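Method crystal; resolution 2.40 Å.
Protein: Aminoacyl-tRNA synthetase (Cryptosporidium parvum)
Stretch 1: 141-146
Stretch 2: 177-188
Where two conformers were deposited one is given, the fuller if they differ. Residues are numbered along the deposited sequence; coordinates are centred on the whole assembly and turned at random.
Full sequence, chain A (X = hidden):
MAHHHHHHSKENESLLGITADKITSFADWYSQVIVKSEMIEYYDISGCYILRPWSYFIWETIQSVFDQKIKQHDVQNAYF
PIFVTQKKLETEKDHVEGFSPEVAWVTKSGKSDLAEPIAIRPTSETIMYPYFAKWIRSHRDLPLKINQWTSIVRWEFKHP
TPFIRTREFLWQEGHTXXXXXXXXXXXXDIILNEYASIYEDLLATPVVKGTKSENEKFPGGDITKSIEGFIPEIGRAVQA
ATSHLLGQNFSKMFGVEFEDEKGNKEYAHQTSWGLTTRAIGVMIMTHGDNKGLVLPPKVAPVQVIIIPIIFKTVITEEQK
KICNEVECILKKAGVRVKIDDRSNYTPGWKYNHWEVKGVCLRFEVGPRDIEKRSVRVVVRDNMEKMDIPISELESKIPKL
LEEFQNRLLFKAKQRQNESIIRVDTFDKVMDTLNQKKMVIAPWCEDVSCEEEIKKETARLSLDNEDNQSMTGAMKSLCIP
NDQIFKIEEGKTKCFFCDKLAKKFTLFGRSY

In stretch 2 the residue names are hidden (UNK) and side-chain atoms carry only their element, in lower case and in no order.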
# COMPACT_ATOMS: atom_id res chain seq x y z
N ASP A 141 14.90 14.49 -27.27
CA ASP A 141 13.69 14.64 -26.47
C ASP A 141 13.51 13.52 -25.46
O ASP A 141 12.55 13.55 -24.68
CB ASP A 141 12.47 14.72 -27.38
CG ASP A 141 12.57 15.83 -28.41
OD1 ASP A 141 13.07 16.92 -28.06
OD2 ASP A 141 12.16 15.61 -29.57
N LEU A 142 14.40 12.53 -25.46
CA LEU A 142 14.31 11.40 -24.55
C LEU A 142 15.47 11.43 -23.54
O LEU A 142 16.56 11.88 -23.87
CB LEU A 142 14.32 10.08 -25.33
CG LEU A 142 13.11 9.86 -26.25
CD1 LEU A 142 13.26 8.58 -27.04
CD2 LEU A 142 11.83 9.84 -25.43
N PRO A 143 15.22 10.95 -22.31
CA PRO A 143 13.96 10.36 -21.85
C PRO A 143 12.90 11.37 -21.42
O PRO A 143 13.22 12.42 -20.87
CB PRO A 143 14.41 9.52 -20.65
CG PRO A 143 15.56 10.27 -20.10
CD PRO A 143 16.27 10.88 -21.28
N LEU A 144 11.64 11.04 -21.70
CA LEU A 144 10.50 11.80 -21.22
C LEU A 144 9.89 11.05 -20.05
O LEU A 144 9.56 9.86 -20.17
CB LEU A 144 9.46 12.00 -22.32
CG LEU A 144 8.16 12.69 -21.93
CD1 LEU A 144 8.41 14.14 -21.53
CD2 LEU A 144 7.14 12.61 -23.05
N LYS A 145 9.74 11.72 -18.91
CA LYS A 145 9.26 11.09 -17.68
C LYS A 145 8.13 11.94 -17.11
O LYS A 145 8.38 13.03 -16.57
CB LYS A 145 10.39 10.93 -16.67
CG LYS A 145 11.58 10.14 -17.20
CD LYS A 145 12.68 10.05 -16.15
CE LYS A 145 13.89 9.31 -16.68
NZ LYS A 145 14.97 9.23 -15.67
N ILE A 146 6.90 11.44 -17.20
CA ILE A 146 5.72 12.14 -16.73
C ILE A 146 5.05 11.31 -15.65
O ILE A 146 4.96 10.08 -15.75
CB ILE A 146 4.74 12.44 -17.88
CG1 ILE A 146 5.41 13.33 -18.93
CG2 ILE A 146 3.49 13.13 -17.36
CD1 ILE A 146 5.87 14.66 -18.40
N UNK A 177 9.28 7.39 -21.35
CA UNK A 177 9.69 6.94 -22.67
C UNK A 177 11.19 7.09 -22.80
O UNK A 177 11.76 8.11 -22.40
c UNK A 177 8.97 7.72 -23.78
N UNK A 178 11.84 6.08 -23.37
CA UNK A 178 13.29 6.03 -23.44
C UNK A 178 13.73 5.65 -24.85
O UNK A 178 12.96 5.09 -25.63
n UNK A 178 12.16 5.23 -19.17
c UNK A 178 12.17 4.79 -20.47
c UNK A 178 13.27 5.92 -18.95
c UNK A 178 13.32 5.22 -21.03
n UNK A 178 13.99 5.93 -20.05
c UNK A 178 13.87 5.05 -22.42
N UNK A 179 14.99 5.96 -25.16
CA UNK A 179 15.54 5.65 -26.47
C UNK A 179 16.04 4.22 -26.58
O UNK A 179 16.26 3.74 -27.69
c UNK A 179 16.68 6.62 -26.80
o UNK A 179 17.77 6.45 -25.92
N UNK A 180 16.24 3.54 -25.45
CA UNK A 180 16.73 2.17 -25.45
C UNK A 180 15.91 1.33 -24.48
O UNK A 180 15.39 1.83 -23.48
o UNK A 180 18.39 2.65 -23.75
c UNK A 180 19.09 2.83 -26.05
c UNK A 180 18.21 2.08 -25.05
N UNK A 181 15.79 0.04 -24.80
CA UNK A 181 15.11 -0.89 -23.90
C UNK A 181 15.87 -1.04 -22.58
O UNK A 181 15.25 -1.21 -21.53
n UNK A 181 15.78 -6.03 -22.30
n UNK A 181 13.93 -7.25 -21.73
c UNK A 181 14.94 -2.25 -24.57
c UNK A 181 14.50 -6.33 -22.49
c UNK A 181 14.35 -4.68 -24.32
n UNK A 181 13.81 -5.71 -23.44
c UNK A 181 14.27 -3.30 -23.69
N UNK A 182 17.20 -0.97 -22.63
CA UNK A 182 17.99 -1.11 -21.41
C UNK A 182 17.71 0.02 -20.43
O UNK A 182 17.55 -0.22 -19.23
c UNK A 182 21.87 -1.31 -21.05
c UNK A 182 20.43 -1.08 -20.59
c UNK A 182 19.48 -1.16 -21.77
n UNK A 182 22.88 0.35 -19.49
c UNK A 182 22.86 -1.08 -19.92
N UNK A 183 17.64 1.26 -20.93
CA UNK A 183 17.34 2.39 -20.05
C UNK A 183 15.93 2.30 -19.49
O UNK A 183 15.68 2.73 -18.36
o UNK A 183 16.36 6.73 -21.00
c UNK A 183 17.51 4.94 -19.93
o UNK A 183 18.56 6.72 -21.13
c UNK A 183 17.47 6.23 -20.74
c UNK A 183 17.53 3.70 -20.81
N UNK A 184 14.99 1.74 -20.26
CA UNK A 184 13.62 1.61 -19.78
C UNK A 184 13.52 0.56 -18.69
O UNK A 184 12.84 0.78 -17.67
c UNK A 184 12.69 1.27 -20.94
N UNK A 185 14.18 -0.59 -18.87
CA UNK A 185 14.14 -1.63 -17.85
C UNK A 185 14.78 -1.17 -16.55
O UNK A 185 14.30 -1.49 -15.46
c UNK A 185 14.90 -4.08 -17.40
c UNK A 185 15.60 -5.27 -18.04
c UNK A 185 14.83 -2.90 -18.37
c UNK A 185 13.51 -4.47 -16.92
N UNK A 186 15.87 -0.40 -16.65
CA UNK A 186 16.46 0.19 -15.46
C UNK A 186 15.48 1.12 -14.76
O UNK A 186 15.47 1.20 -13.52
c UNK A 186 18.87 0.05 -16.30
c UNK A 186 17.74 0.95 -15.82
c UNK A 186 19.99 0.82 -16.97
o UNK A 186 19.84 2.04 -17.17
o UNK A 186 21.03 0.20 -17.29
N UNK A 187 14.64 1.82 -15.52
CA UNK A 187 13.60 2.64 -14.92
C UNK A 187 12.54 1.78 -14.23
O UNK A 187 12.01 2.16 -13.18
c UNK A 187 11.22 6.67 -13.87
c UNK A 187 12.96 3.54 -15.98
c UNK A 187 11.93 4.52 -15.44
s UNK A 187 12.68 5.80 -14.42
N UNK A 188 12.23 0.62 -14.81
CA UNK A 188 11.26 -0.29 -14.20
C UNK A 188 11.77 -0.78 -12.84
O UNK A 188 11.04 -0.76 -11.85
c UNK A 188 10.03 -2.46 -14.46
c UNK A 188 10.95 -1.47 -15.14
c UNK A 188 10.35 -0.96 -16.44

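Position 177 carries a single side-chain carbon, CB, and nothing beyond it, so it is Ala 177. Its backbone pairs with Leu 144 as an antiparallel, hydrogen-bonded bridge: Ala 177 N donates to Leu 144 O at 2.8 Å (155° at the hydrogen), and Leu 144 N donates to Ala 177 O at 3.0 Å (144°). Ala 177 CB lies on the same face of the sheet as the Leu 144 side chain and meets Leu 142 CD2 at 3.9 Å.

At position 178 one carbon leads to a five-membered ring of three carbons and two nitrogens, which identifies His 178. The CA-to-CB bond points away from stretch 1, yet with chi1 at -49° (m) the ring comes back within reach: ND1 of His 178 is 3.7 Å from Pro 143 CB, and CE1 of His 178 is 4.1 Å from Lys 145 CE. Both approaches are oblique to the ring.

Position 179 has one carbon followed by one oxygen, unbranched: Ser 179. Its CB lies 3.9 Å from Leu 142 CD1, and its backbone N is closer still to that methyl, at 3.7 Å.

Position 180 shows a carbon bearing one oxygen and one carbon, a beta-branched hydroxyl residue, Thr 180. It does not touch stretch 1; it sits at the N-cap, where OG1 of Thr 180 accepts from the backbone N of position 183 at 3.2 Å.

Three carbons, a nitrogen, and a carbon bearing two more nitrogens form a guanidinium at position 181, hence Arg 181. Position 182 has four carbons in a row ending in nitrogen, hence Lys 182. Both are exposed and beyond reach of stretch 1.

At position 183 the third of three carbons carries two oxygens, the pattern of Glu 183. OE1 of Glu 183 accepts from ND1 of His 178 at 2.7 Å (154°) and also lies 3.4 Å from Pro 143 CB.

Position 184, with one carbon, is Ala 184. Position 185, with four carbons forked at the second, is Leu 185. Position 186 repeats the three-carbon carboxylate and is Glu 186, whose OE2 forms a salt bridge with Lys 182 NZ at 2.9 Å, one turn apart on the helix. None of these three touches stretch 1.

Position 187 is an unbranched chain of two carbons, sulfur and carbon: Met 187. Its SD is 4.3 Å from Lys 145 NZ. Position 188, one carbon carrying two others, is Val 188, out of contact.

The contact joins a short backbone pairing to side-chain packing, burying 357 Å² in all. The cis peptide before Pro 143 precedes the bridge, and Pro 143 CA approaches Ala 177 O at 3.2 Å as a CA-H...O contact. Leu 142 packs over Ala 177 and Ser 179, while the hydrogen bond between His 178 and Glu 183 ties the strand end to the helix beside Pro 143.

Stretch 2, residues 177-188: AHSTRKEALEMV
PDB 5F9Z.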